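Local atomic coordinates of uncharacterized protein (Bacteroides vulgatus, PDB entry 4FMR), a protein that is of unknown function but probably binds DNA, pairing an HU/IHF-like domain with a C-terminal domain of immunoglobulin-like fold. Residues Asp208-Leu213 and Ser234-Ile239; Lys3-Ala8 and Asp118-Val123; Thr162-Asp167 and Val215-Arg220; Ile37-Met42 and Thr53-Ile58; Gly78-Val83 and Val104-Gly109. One frame throughout, in Å; residues are numbered along the deposited sequence.

Contact 1 of 5, residues Asp208-Leu213 and Ser234-Ile239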
# COMPACT_ATOMS: atom_id res chain seq x y z
N ASP B 208 17.86 -2.63 -0.90
CA ASP B 208 16.46 -2.62 -1.33
C ASP B 208 16.27 -3.43 -2.61
O ASP B 208 17.12 -3.40 -3.51
CB ASP B 208 15.92 -1.19 -1.58
CG ASP B 208 16.09 -0.21 -0.44
OD1 ASP B 208 17.23 0.21 -0.20
OD2 ASP B 208 15.07 0.23 0.12
N GLY B 209 15.15 -4.12 -2.69
CA GLY B 209 14.83 -4.88 -3.88
C GLY B 209 14.23 -6.22 -3.61
O GLY B 209 14.08 -6.65 -2.46
N GLU B 210 13.87 -6.88 -4.70
CA GLU B 210 13.31 -8.20 -4.70
C GLU B 210 14.44 -9.24 -4.49
O GLU B 210 15.58 -9.06 -4.93
CB GLU B 210 12.54 -8.46 -6.00
CG GLU B 210 11.41 -9.47 -5.81
CD GLU B 210 10.11 -9.00 -5.18
OE1 GLU B 210 9.89 -7.77 -5.09
OE2 GLU B 210 9.28 -9.87 -4.83
N TYR B 211 14.10 -10.29 -3.73
CA TYR B 211 14.94 -11.45 -3.42
C TYR B 211 14.13 -12.71 -3.51
O TYR B 211 12.91 -12.67 -3.32
CB TYR B 211 15.57 -11.36 -2.00
CG TYR B 211 16.59 -10.27 -1.79
CD1 TYR B 211 16.21 -8.93 -1.67
CD2 TYR B 211 17.94 -10.58 -1.63
CE1 TYR B 211 17.15 -7.92 -1.49
CE2 TYR B 211 18.89 -9.57 -1.42
CZ TYR B 211 18.49 -8.25 -1.35
OH TYR B 211 19.41 -7.27 -1.15
N MSE B 212 14.80 -13.84 -3.78
CA MSE B 212 14.19 -15.15 -3.69
C MSE B 212 14.59 -15.70 -2.32
O MSE B 212 15.78 -15.83 -2.04
CB MSE B 212 14.58 -16.07 -4.86
CG MSE B 212 13.83 -17.42 -4.84
SE MSE B 212 11.87 -17.19 -4.97
CE MSE B 212 11.70 -16.17 -6.61
N LEU B 213 13.60 -15.88 -1.43
CA LEU B 213 13.80 -16.43 -0.10
C LEU B 213 13.65 -17.97 -0.19
O LEU B 213 12.64 -18.46 -0.70
CB LEU B 213 12.84 -15.82 0.95
CG LEU B 213 13.09 -16.25 2.42
CD1 LEU B 213 12.72 -15.14 3.41
CD2 LEU B 213 12.31 -17.52 2.79
N SER B 234 10.71 -22.15 -1.74
CA SER B 234 10.99 -20.74 -1.93
C SER B 234 9.75 -19.89 -2.02
O SER B 234 8.64 -20.39 -2.24
CB SER B 234 11.78 -20.55 -3.22
OG SER B 234 13.11 -21.03 -3.09
N HIS B 235 9.95 -18.58 -1.89
CA HIS B 235 8.96 -17.54 -2.05
C HIS B 235 9.69 -16.25 -2.35
O HIS B 235 10.73 -15.99 -1.75
CB HIS B 235 8.02 -17.39 -0.83
CG HIS B 235 6.75 -16.67 -1.19
ND1 HIS B 235 6.73 -15.31 -1.42
CD2 HIS B 235 5.52 -17.17 -1.43
CE1 HIS B 235 5.50 -15.02 -1.79
NE2 HIS B 235 4.72 -16.10 -1.78
N THR B 236 9.14 -15.43 -3.25
CA THR B 236 9.74 -14.14 -3.57
C THR B 236 9.49 -13.16 -2.39
O THR B 236 8.52 -13.33 -1.64
CB THR B 236 9.19 -13.61 -4.90
OG1 THR B 236 10.04 -12.56 -5.35
CG2 THR B 236 7.73 -13.15 -4.80
N ILE B 237 10.37 -12.18 -2.22
CA ILE B 237 10.25 -11.24 -1.10
C ILE B 237 10.82 -9.89 -1.52
O ILE B 237 11.88 -9.82 -2.13
CB ILE B 237 10.96 -11.79 0.22
CG1 ILE B 237 10.70 -10.90 1.47
CG2 ILE B 237 12.47 -11.99 0.02
CD1 ILE B 237 11.10 -11.55 2.90
N TYR B 238 10.13 -8.83 -1.14
CA TYR B 238 10.68 -7.51 -1.37
C TYR B 238 11.29 -7.01 -0.07
O TYR B 238 10.62 -6.98 0.97
CB TYR B 238 9.65 -6.52 -1.92
CG TYR B 238 10.23 -5.12 -2.05
CD1 TYR B 238 11.04 -4.77 -3.13
CD2 TYR B 238 9.99 -4.15 -1.07
CE1 TYR B 238 11.63 -3.51 -3.21
CE2 TYR B 238 10.58 -2.89 -1.13
CZ TYR B 238 11.39 -2.57 -2.21
OH TYR B 238 11.93 -1.31 -2.31
N ILE B 239 12.54 -6.61 -0.11
CA ILE B 239 13.17 -6.10 1.10
C ILE B 239 13.38 -4.60 0.96
O ILE B 239 13.93 -4.13 -0.04
CB ILE B 239 14.49 -6.87 1.42
CG1 ILE B 239 14.14 -8.36 1.76
CG2 ILE B 239 15.26 -6.18 2.58
CD1 ILE B 239 15.23 -9.32 1.83
O HOH W 1 12.36 0.35 -0.04

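Contact 2 of 5, residues Lys3-Ala8 and Asp118-Val123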
# COMPACT_ATOMS: atom_id res chain seq x y z
N LYS B 3 -8.67 -10.69 -20.52
CA LYS B 3 -7.38 -10.69 -21.22
C LYS B 3 -6.20 -11.04 -20.29
O LYS B 3 -5.11 -11.32 -20.78
CB LYS B 3 -7.12 -9.36 -21.95
CG LYS B 3 -6.91 -8.12 -21.13
CD LYS B 3 -6.33 -7.06 -22.06
CE LYS B 3 -6.05 -5.75 -21.39
NZ LYS B 3 -4.83 -5.09 -21.93
N ASN B 4 -6.41 -11.06 -18.96
CA ASN B 4 -5.34 -11.38 -18.02
C ASN B 4 -5.71 -12.59 -17.19
O ASN B 4 -6.88 -12.79 -16.90
CB ASN B 4 -5.04 -10.20 -17.11
CG ASN B 4 -4.74 -8.91 -17.79
OD1 ASN B 4 -3.83 -8.81 -18.61
ND2 ASN B 4 -5.43 -7.86 -17.37
N VAL B 5 -4.71 -13.39 -16.80
CA VAL B 5 -4.96 -14.57 -15.98
C VAL B 5 -3.99 -14.59 -14.79
O VAL B 5 -2.77 -14.46 -14.96
CB VAL B 5 -4.91 -15.93 -16.78
CG1 VAL B 5 -5.36 -17.10 -15.91
CG2 VAL B 5 -5.78 -15.88 -18.03
N LEU B 6 -4.54 -14.74 -13.59
CA LEU B 6 -3.77 -14.96 -12.36
C LEU B 6 -3.95 -16.43 -11.94
O LEU B 6 -5.08 -16.94 -11.98
CB LEU B 6 -4.15 -14.00 -11.21
CG LEU B 6 -3.80 -12.52 -11.35
CD1 LEU B 6 -4.36 -11.74 -10.19
CD2 LEU B 6 -2.32 -12.30 -11.42
N LYS B 7 -2.85 -17.12 -11.59
CA LYS B 7 -2.88 -18.52 -11.14
C LYS B 7 -2.78 -18.54 -9.61
O LYS B 7 -1.90 -17.87 -9.06
CB LYS B 7 -1.76 -19.34 -11.78
CG LYS B 7 -1.91 -19.52 -13.29
CD LYS B 7 -0.65 -20.11 -13.87
CE LYS B 7 -0.75 -20.33 -15.35
NZ LYS B 7 0.44 -21.07 -15.86
N ALA B 8 -3.69 -19.25 -8.93
CA ALA B 8 -3.68 -19.26 -7.47
C ALA B 8 -3.87 -20.66 -6.86
O ALA B 8 -4.70 -21.44 -7.33
CB ALA B 8 -4.76 -18.33 -6.94
N ASP B 118 -10.44 -6.88 -16.13
CA ASP B 118 -10.10 -7.78 -17.26
C ASP B 118 -9.24 -8.97 -16.81
O ASP B 118 -8.51 -9.53 -17.62
CB ASP B 118 -9.33 -7.01 -18.36
CG ASP B 118 -10.08 -5.96 -19.12
OD1 ASP B 118 -11.33 -5.92 -19.00
OD2 ASP B 118 -9.43 -5.18 -19.85
N THR B 119 -9.31 -9.34 -15.54
CA THR B 119 -8.48 -10.43 -15.04
C THR B 119 -9.34 -11.50 -14.42
O THR B 119 -10.21 -11.20 -13.59
CB THR B 119 -7.42 -9.88 -14.06
OG1 THR B 119 -6.78 -8.76 -14.68
CG2 THR B 119 -6.36 -10.95 -13.63
N ARG B 120 -9.10 -12.76 -14.81
CA ARG B 120 -9.74 -13.93 -14.23
C ARG B 120 -8.71 -14.69 -13.36
O ARG B 120 -7.51 -14.62 -13.62
CB ARG B 120 -10.36 -14.84 -15.32
CG ARG B 120 -9.38 -15.41 -16.32
CD ARG B 120 -10.06 -16.46 -17.19
NE ARG B 120 -9.08 -17.22 -17.97
CZ ARG B 120 -8.53 -18.36 -17.57
NH1 ARG B 120 -8.86 -18.90 -16.41
NH2 ARG B 120 -7.63 -18.97 -18.34
N VAL B 121 -9.20 -15.37 -12.32
CA VAL B 121 -8.37 -16.17 -11.42
C VAL B 121 -8.55 -17.65 -11.80
O VAL B 121 -9.69 -18.15 -11.81
CB VAL B 121 -8.66 -15.92 -9.91
CG1 VAL B 121 -7.72 -16.74 -9.02
CG2 VAL B 121 -8.57 -14.44 -9.57
N ASP B 122 -7.43 -18.31 -12.14
CA ASP B 122 -7.38 -19.72 -12.49
C ASP B 122 -6.90 -20.48 -11.25
O ASP B 122 -5.71 -20.43 -10.91
CB ASP B 122 -6.47 -19.93 -13.72
CG ASP B 122 -6.09 -21.36 -14.07
OD1 ASP B 122 -6.94 -22.27 -13.90
OD2 ASP B 122 -4.96 -21.57 -14.57
N VAL B 123 -7.86 -21.11 -10.52
CA VAL B 123 -7.62 -21.86 -9.28
C VAL B 123 -7.00 -23.22 -9.65
O VAL B 123 -7.60 -23.99 -10.39
CB VAL B 123 -8.90 -22.01 -8.42
CG1 VAL B 123 -8.63 -22.78 -7.12
CG2 VAL B 123 -9.51 -20.64 -8.10

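Contact 3 of 5, residues Thr162-Asp167 and Val215-Arg220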
# COMPACT_ATOMS: atom_id res chain seq x y z
N THR B 162 10.35 -26.27 9.51
CA THR B 162 11.39 -26.41 10.55
C THR B 162 12.77 -26.60 9.93
O THR B 162 12.95 -27.49 9.11
CB THR B 162 11.07 -27.59 11.52
OG1 THR B 162 9.77 -27.43 12.06
CG2 THR B 162 12.06 -27.69 12.68
N VAL B 163 13.72 -25.74 10.31
CA VAL B 163 15.10 -25.83 9.82
C VAL B 163 15.84 -26.88 10.71
O VAL B 163 15.98 -26.67 11.91
CB VAL B 163 15.79 -24.44 9.77
CG1 VAL B 163 17.27 -24.57 9.43
CG2 VAL B 163 15.10 -23.51 8.77
N ALA B 164 16.20 -28.02 10.14
CA ALA B 164 16.86 -29.11 10.88
C ALA B 164 17.80 -29.90 9.98
O ALA B 164 17.64 -29.87 8.76
CB ALA B 164 15.82 -30.05 11.49
N GLY B 165 18.77 -30.58 10.59
CA GLY B 165 19.75 -31.36 9.86
C GLY B 165 21.19 -30.91 10.00
O GLY B 165 21.48 -29.73 10.24
N THR B 166 22.10 -31.87 9.82
CA THR B 166 23.56 -31.73 9.92
C THR B 166 24.19 -31.03 8.69
O THR B 166 25.22 -30.37 8.83
CB THR B 166 24.20 -33.12 10.07
OG1 THR B 166 23.77 -33.95 8.98
CG2 THR B 166 23.85 -33.77 11.41
N ASP B 167 23.60 -31.22 7.51
CA ASP B 167 24.12 -30.68 6.26
C ASP B 167 24.34 -29.14 6.35
O ASP B 167 23.46 -28.41 6.82
CB ASP B 167 23.18 -31.02 5.09
CG ASP B 167 23.79 -30.85 3.72
OD1 ASP B 167 24.13 -29.70 3.36
OD2 ASP B 167 23.86 -31.85 2.98
N VAL B 215 14.03 -21.75 2.04
CA VAL B 215 14.09 -22.55 3.26
C VAL B 215 14.63 -23.91 2.84
O VAL B 215 13.97 -24.60 2.07
CB VAL B 215 12.73 -22.66 4.01
CG1 VAL B 215 12.80 -23.70 5.14
CG2 VAL B 215 12.26 -21.31 4.55
N THR B 216 15.85 -24.27 3.29
CA THR B 216 16.48 -25.57 2.99
C THR B 216 16.54 -26.36 4.30
O THR B 216 17.02 -25.84 5.33
CB THR B 216 17.85 -25.38 2.34
OG1 THR B 216 17.70 -24.58 1.17
CG2 THR B 216 18.52 -26.70 1.98
N THR B 217 16.03 -27.60 4.29
CA THR B 217 15.98 -28.38 5.53
C THR B 217 15.96 -29.87 5.25
O THR B 217 15.58 -30.30 4.16
CB THR B 217 14.74 -27.94 6.37
OG1 THR B 217 14.79 -28.53 7.67
CG2 THR B 217 13.40 -28.22 5.68
N GLN B 218 16.37 -30.67 6.27
CA GLN B 218 16.34 -32.14 6.23
C GLN B 218 15.19 -32.65 7.13
O GLN B 218 15.08 -33.86 7.39
CB GLN B 218 17.69 -32.73 6.64
CG GLN B 218 18.74 -32.55 5.57
CD GLN B 218 20.13 -32.85 6.03
OE1 GLN B 218 20.74 -32.09 6.78
NE2 GLN B 218 20.69 -33.94 5.54
N TYR B 219 14.33 -31.73 7.60
CA TYR B 219 13.16 -32.03 8.41
C TYR B 219 12.09 -32.66 7.54
O TYR B 219 11.67 -32.05 6.55
CB TYR B 219 12.62 -30.75 9.10
CG TYR B 219 11.36 -30.96 9.91
CD1 TYR B 219 11.39 -31.56 11.17
CD2 TYR B 219 10.12 -30.59 9.40
CE1 TYR B 219 10.23 -31.78 11.90
CE2 TYR B 219 8.94 -30.80 10.12
CZ TYR B 219 9.00 -31.39 11.37
OH TYR B 219 7.83 -31.60 12.07
N ARG B 220 11.65 -33.87 7.91
CA ARG B 220 10.64 -34.67 7.22
C ARG B 220 9.22 -34.33 7.69
O ARG B 220 9.01 -34.11 8.90
CB ARG B 220 10.92 -36.17 7.47
CG ARG B 220 10.13 -37.13 6.58
CD ARG B 220 10.24 -38.57 7.04
NE ARG B 220 11.63 -39.05 7.10
CZ ARG B 220 12.30 -39.56 6.07
NH1 ARG B 220 11.73 -39.65 4.88
NH2 ARG B 220 13.56 -39.97 6.23

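Contact 4 of 5, residues Ile37-Met42 and Thr53-Ile58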
# COMPACT_ATOMS: atom_id res chain seq x y z
N ILE B 37 13.38 -3.84 -17.30
CA ILE B 37 12.45 -4.70 -18.05
C ILE B 37 11.21 -3.86 -18.49
O ILE B 37 10.77 -3.98 -19.65
CB ILE B 37 12.07 -5.95 -17.20
CG1 ILE B 37 13.33 -6.84 -16.97
CG2 ILE B 37 10.95 -6.76 -17.86
CD1 ILE B 37 13.36 -7.58 -15.58
N ILE B 38 10.69 -3.00 -17.59
CA ILE B 38 9.56 -2.10 -17.86
C ILE B 38 9.89 -1.27 -19.08
O ILE B 38 9.10 -1.25 -20.01
CB ILE B 38 9.22 -1.22 -16.63
CG1 ILE B 38 8.63 -2.07 -15.49
CG2 ILE B 38 8.26 -0.05 -17.01
CD1 ILE B 38 8.56 -1.39 -14.15
N LEU B 39 11.06 -0.64 -19.12
CA LEU B 39 11.51 0.18 -20.25
C LEU B 39 11.62 -0.64 -21.54
O LEU B 39 11.23 -0.16 -22.59
CB LEU B 39 12.86 0.85 -19.93
CG LEU B 39 12.78 2.09 -19.03
CD1 LEU B 39 14.15 2.47 -18.49
CD2 LEU B 39 12.12 3.25 -19.76
N ASP B 40 12.16 -1.86 -21.45
CA ASP B 40 12.26 -2.76 -22.60
C ASP B 40 10.87 -3.13 -23.13
O ASP B 40 10.70 -3.21 -24.34
CB ASP B 40 13.03 -4.04 -22.23
CG ASP B 40 14.49 -3.85 -21.87
OD1 ASP B 40 15.03 -2.75 -22.12
OD2 ASP B 40 15.07 -4.79 -21.27
N ARG B 41 9.88 -3.36 -22.23
CA ARG B 41 8.53 -3.75 -22.64
C ARG B 41 7.76 -2.55 -23.25
O ARG B 41 6.92 -2.75 -24.16
CB ARG B 41 7.75 -4.37 -21.48
CG ARG B 41 8.23 -5.78 -21.13
CD ARG B 41 7.42 -6.33 -20.00
NE ARG B 41 7.93 -7.63 -19.53
CZ ARG B 41 7.38 -8.34 -18.56
NH1 ARG B 41 6.30 -7.89 -17.94
NH2 ARG B 41 7.90 -9.51 -18.20
N MSE B 42 8.09 -1.33 -22.82
CA MSE B 42 7.48 -0.10 -23.34
C MSE B 42 7.88 0.10 -24.80
O MSE B 42 7.02 0.35 -25.66
CB MSE B 42 7.90 1.11 -22.50
CG MSE B 42 7.21 1.19 -21.15
SE MSE B 42 8.05 2.53 -20.00
CE MSE B 42 7.41 4.18 -20.98
N THR B 53 14.75 8.52 -23.86
CA THR B 53 13.77 9.56 -23.55
C THR B 53 12.79 9.04 -22.49
O THR B 53 12.42 9.78 -21.58
CB THR B 53 13.05 10.04 -24.84
OG1 THR B 53 14.05 10.50 -25.74
CG2 THR B 53 12.07 11.19 -24.58
N MSE B 54 12.40 7.75 -22.62
CA MSE B 54 11.50 7.10 -21.69
C MSE B 54 12.15 6.95 -20.33
O MSE B 54 11.50 7.18 -19.33
CB MSE B 54 11.06 5.74 -22.24
CG MSE B 54 10.25 5.82 -23.55
SE MSE B 54 8.53 6.73 -23.32
CE MSE B 54 9.06 8.62 -23.60
N ALA B 55 13.45 6.55 -20.30
CA ALA B 55 14.25 6.36 -19.09
C ALA B 55 14.40 7.70 -18.34
O ALA B 55 14.18 7.73 -17.14
CB ALA B 55 15.61 5.77 -19.44
N LEU B 56 14.71 8.80 -19.06
CA LEU B 56 14.81 10.15 -18.50
C LEU B 56 13.43 10.59 -17.91
O LEU B 56 13.39 11.09 -16.80
CB LEU B 56 15.31 11.14 -19.57
CG LEU B 56 15.07 12.66 -19.31
CD1 LEU B 56 15.99 13.20 -18.22
CD2 LEU B 56 15.26 13.45 -20.59
N GLY B 57 12.34 10.35 -18.65
CA GLY B 57 10.98 10.65 -18.20
C GLY B 57 10.60 9.97 -16.89
O GLY B 57 10.03 10.61 -16.01
N ILE B 58 10.96 8.68 -16.74
CA ILE B 58 10.69 7.89 -15.54
C ILE B 58 11.47 8.49 -14.35
O ILE B 58 10.85 8.69 -13.30
CB ILE B 58 10.95 6.37 -15.69
CG1 ILE B 58 9.94 5.74 -16.67
CG2 ILE B 58 10.91 5.65 -14.30
CD1 ILE B 58 10.09 4.19 -16.91

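Contact 5 of 5, residues Gly78-Val83 and Val104-Gly109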
# COMPACT_ATOMS: atom_id res chain seq x y z
N GLY B 78 -2.28 6.87 -12.47
CA GLY B 78 -3.21 5.79 -12.79
C GLY B 78 -2.86 4.51 -12.04
O GLY B 78 -3.72 3.66 -11.82
N LEU B 79 -1.59 4.36 -11.61
CA LEU B 79 -1.14 3.16 -10.92
C LEU B 79 -1.35 3.21 -9.42
O LEU B 79 -1.51 2.16 -8.82
CB LEU B 79 0.36 2.90 -11.18
CG LEU B 79 0.76 2.46 -12.59
CD1 LEU B 79 2.23 2.20 -12.65
CD2 LEU B 79 -0.01 1.19 -13.02
N PHE B 80 -1.29 4.38 -8.80
CA PHE B 80 -1.40 4.46 -7.34
C PHE B 80 -1.80 5.83 -6.84
O PHE B 80 -1.60 6.83 -7.51
CB PHE B 80 -0.03 4.11 -6.67
CG PHE B 80 1.11 5.05 -7.00
CD1 PHE B 80 1.26 6.26 -6.30
CD2 PHE B 80 1.98 4.78 -8.04
CE1 PHE B 80 2.22 7.19 -6.68
CE2 PHE B 80 3.00 5.68 -8.38
CZ PHE B 80 3.10 6.89 -7.71
N ARG B 81 -2.23 5.87 -5.58
CA ARG B 81 -2.39 7.06 -4.78
C ARG B 81 -1.44 6.91 -3.58
O ARG B 81 -1.39 5.86 -2.94
CB ARG B 81 -3.84 7.32 -4.37
CG ARG B 81 -4.02 8.61 -3.54
CD ARG B 81 -3.88 8.29 -2.07
NE ARG B 81 -4.43 9.36 -1.24
CZ ARG B 81 -4.62 9.25 0.06
NH1 ARG B 81 -4.31 8.13 0.70
NH2 ARG B 81 -5.19 10.24 0.74
N GLY B 82 -0.68 7.97 -3.32
CA GLY B 82 0.26 8.00 -2.20
C GLY B 82 0.05 9.22 -1.34
O GLY B 82 -0.39 10.28 -1.82
N VAL B 83 0.39 9.08 -0.06
CA VAL B 83 0.38 10.14 0.93
C VAL B 83 1.37 9.74 2.04
O VAL B 83 1.46 8.56 2.40
CB VAL B 83 -1.05 10.51 1.47
CG1 VAL B 83 -1.64 9.42 2.38
CG2 VAL B 83 -1.06 11.88 2.16
N VAL B 104 5.43 6.21 3.30
CA VAL B 104 4.42 6.60 2.32
C VAL B 104 3.48 5.42 2.20
O VAL B 104 3.90 4.30 1.92
CB VAL B 104 5.05 7.03 0.96
CG1 VAL B 104 3.99 7.28 -0.12
CG2 VAL B 104 5.93 8.26 1.13
N SER B 105 2.22 5.69 2.44
CA SER B 105 1.16 4.70 2.28
C SER B 105 0.69 4.71 0.82
O SER B 105 0.39 5.79 0.29
CB SER B 105 -0.00 5.01 3.21
OG SER B 105 -0.86 3.89 3.19
N LEU B 106 0.67 3.54 0.17
CA LEU B 106 0.31 3.48 -1.23
C LEU B 106 -0.90 2.60 -1.45
O LEU B 106 -1.03 1.54 -0.85
CB LEU B 106 1.49 2.99 -2.09
CG LEU B 106 2.74 3.88 -2.08
CD1 LEU B 106 3.93 3.09 -2.41
CD2 LEU B 106 2.61 5.08 -3.03
N THR B 107 -1.81 3.06 -2.32
CA THR B 107 -3.00 2.28 -2.65
C THR B 107 -3.09 2.20 -4.18
O THR B 107 -2.56 3.08 -4.87
CB THR B 107 -4.27 2.84 -1.98
OG1 THR B 107 -5.31 1.88 -2.17
CG2 THR B 107 -4.72 4.19 -2.53
N GLN B 108 -3.72 1.14 -4.72
CA GLN B 108 -3.85 0.97 -6.17
C GLN B 108 -4.69 2.12 -6.80
O GLN B 108 -5.64 2.62 -6.19
CB GLN B 108 -4.46 -0.41 -6.51
CG GLN B 108 -5.90 -0.61 -5.98
CD GLN B 108 -6.50 -1.96 -6.34
OE1 GLN B 108 -5.83 -2.99 -6.32
NE2 GLN B 108 -7.78 -1.98 -6.64
N GLY B 109 -4.28 2.55 -7.99
CA GLY B 109 -4.97 3.60 -8.73
C GLY B 109 -5.97 3.03 -9.72
O GLY B 109 -6.17 1.81 -9.81
O HOH W 2 -2.63 5.80 0.14

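Contact 1 of 5, residues Asp208-Leu213 and Ser234-Ile239
Strands 209-213 and 234-239 run antiparallel, their axes 4.5 Å apart at an angle of 147°, and six backbone bonds join Gly209 to Ile239, Tyr211 to Ile237 and Leu213 to His235 in reciprocal pairs. Glu210, Met212, Thr236 and Tyr238, from the non-hydrogen-bonded pairs, share one face; Tyr211, Leu213, Ile237 and Ile239 lie on the other. Glu210 leaves the backbone with CG anti to N (chi1 -152°) and bends at chi2, so that its carboxylate turns back across the neighbouring strand. OE2 receives the hydroxyl of Thr236 OG1 at 2.8 Å on its anti lone pair, while OE1 lies at the edge of the Tyr238 ring, 3.4 Å from Tyr238 CB. The same OE2 forms a salt bridge with Arg81 of the second subunit. The bent selenomethionine Met212 lays SE 3.5 Å from His235 C. On the Tyr211 face, Ile239 CD1 sits over the Tyr211 ring, 4.1 Å from its centroid, in a CH-pi contact, and Ile237 CG2 packs 3.8 Å from Tyr211 CB. Tyr238 OH and Asp208 OD2 share a water, and Asp208 OD1 pairs with Arg113 of the second subunit. This immunoglobulin-like sheet has a largely apolar face turned to the domain's core, and on the other Glu210, which with Asp208 just before the strand meets arginines of the second subunit, whose charge would be expected to keep Glu210 ionised.

Contact 2 of 5, residues Lys3-Ala8 and Asp118-Val123
Thr119 OG1 is gripped by two hydrogen bonds: it accepts one from Asn4 ND2 at 3.1 Å and is bonded in turn to the backbone oxygen of Ala115, in the helix just before its own strand. Here the first strand of the HU/IHF-like domain, 4-8, runs parallel to one of its last, 119-123, at the edge of a small mixed sheet. Asn4 CG stands beside the backbone N (chi1 -54°), which brings ND2 over to the hydroxyl with OG1 close to the amide plane. The other end of that amide, OD1, is bonded to Asn71 of the second subunit, so both ends of the Asn4 side chain are held. Five backbone bonds knit the strands, the shortest from Asp122 N to Leu6 O at 2.7 Å and nearly straight at 174°. On the same face as Asn4, the methyl CG2 of Thr119 meets Leu6 CG at 3.8 Å, and Ala8 CB continues the apolar row against Val121 CG1 at 4.0 Å; Met70 of the second subunit packs on Asn4, Leu6 and Thr119. The other face is more open and carries charge. Lys7 runs alongside Asp122, pointing the same way, although Lys7 NZ and Asp122 OD2 remain 5.6 Å apart. Arg120, extended from CG to NE, lies beside Val5, whose CG1 sits 3.7 Å above the plane of the Arg120 guanidinium, over its centre.

Contact 3 of 5, residues Thr162-Asp167 and Val215-Arg220
Gln218 leaves the end of strand 215-217 with CB 3.6 Å from Ala164 O, the same oxygen that accepts its backbone N-H. CG stands beside the backbone N (chi1 -73°) and the chain runs on extended, carrying CD to 3.7 Å from Asp167 CB. At the tip, OE1 takes the N-H of Asp167 at 3.1 Å on a lone pair, in the carbonyl plane, while NE2 turns to weak bonds with the carbonyls of Leu227 and Lys228. The amide thus spans the bend of loop 162-167 and passes close over Gly165, whose CA is 3.3 Å from Gln218 OE1, an approach that the bare backbone of Gly165 allows. One residue earlier, Thr217 OG1 donates to Thr162 O at 2.6 Å, on a lone pair. It accepts from Ala164 N at 2.9 Å and also from Tyr219 N, the latter closing an ST turn. Tyr219, with CG anti to its backbone N (chi1 176°), sets its ring against Thr162, whose CB lies over one face 3.8 Å from the centroid, a CH-pi contact. Val163 CG2 adds a looser apolar touch on Val215 CG1. In this immunoglobulin-like domain, a loop without regular structure is thus fixed to a strand end largely by side chains binding backbone groups, and a single threonine hydroxyl, using its proton and accepting two N-H groups, satisfies three of them.

Contact 4 of 5, residues Ile37-Met42 and Thr53-Ile58
Helices 35-45 and 51-70 form a helical hairpin of the HU/IHF-like domain, and the segments 37-42 and 53-58 meet near its turn, with axes 10.4 Å apart at closest and 133° between their directions. The tight part is a seam of Leu39 and Met42 against Met54, Ala55 and Ile58. Leu39 CG stands beside the backbone N (chi1 -79°), and the two methyls divide the opposite helix between them: CD1 rests on Ala55 CB at 3.7 Å, whereas CD2 enters between Met54 CB, Ala55 N and Ile58. Leu39 and Ile58 approach tip to tip, Leu39 CD2 and Ile58 CD1, the ends of the two side chains, meeting at 3.6 Å. No hydrogen bond joins the segments, which meet through apolar side chains alone. Met42, a selenomethionine, bends only at its last torsion, and its slacker touch is that of SE on Ile58 CD1, at 4.1 Å. Gly57 of the second subunit packs against both Met42 and Met54, carrying the buried side into the dimer. Asp40, by contrast, lies on the exposed side of its helix and forms a salt bridge with Arg51 at the start of the second helix, while Arg41 reaches Glu73 of the second subunit. Met54, also a selenomethionine, folds at chi2 and chi3, and the seam ends where its side chain and that of Met42 cross obliquely and Met42 CE touches Met54 SE at 3.6 Å.

Contact 5 of 5, residues Gly78-Val83 and Val104-Gly109
Val104 lies within strand 101-108, its CA near Val83 O, and its N-H is taken by Gln108 of the second subunit. Ser105 follows in a hydrogen-bonded antiparallel pair: its N reaches Val83 O at 3.0 Å, while the return bond from Val83 N is weak. Ser105 O also receives a water that accepts from NH1 of Arg81, whose main partner is Glu210 of the second subunit. Leu106 brings CD2 back over Gly82, 3.8 Å from Gly82 CA, and alongside Phe80, 3.7 Å from Phe80 CD1; the bare glycine leaves room for that methyl. Thr107 N bonds to Arg81 O and Arg81 N to Thr107 O, each at 2.9 Å. The methyl of Thr107 rests on Arg81 CB. After Gln108, Gly109 N meets Leu79 O at 2.9 Å from well above the carbonyl plane, at the N-cap of the next helix. The hairpin thus lies with Phe80 and Val104 against helix 51-70, strand 74-76 beside it, and helix 110-117 running on from Gly109 over Leu79.

From the N terminus, strand 4-12 waits more than a hundred residues for strand 119-126, and contact 2 closes that long loop. Nested inside it, one after the other, are contact 4, which joins helices 35-45 and 51-70, and contact 5, which pairs strands 80-87 and 101-108. These three tie up the HU/IHF-like domain. The chain then enters the immunoglobulin-like domain, where contact 3 opens in the loop after strand 153-159. Contact 1 begins before contact 3 has closed and ends after it, so the two cross, sharing strand 209-217. Contacts 1 and 5 of different subunits meet across the dimer, whereas contact 3 touches no other chain.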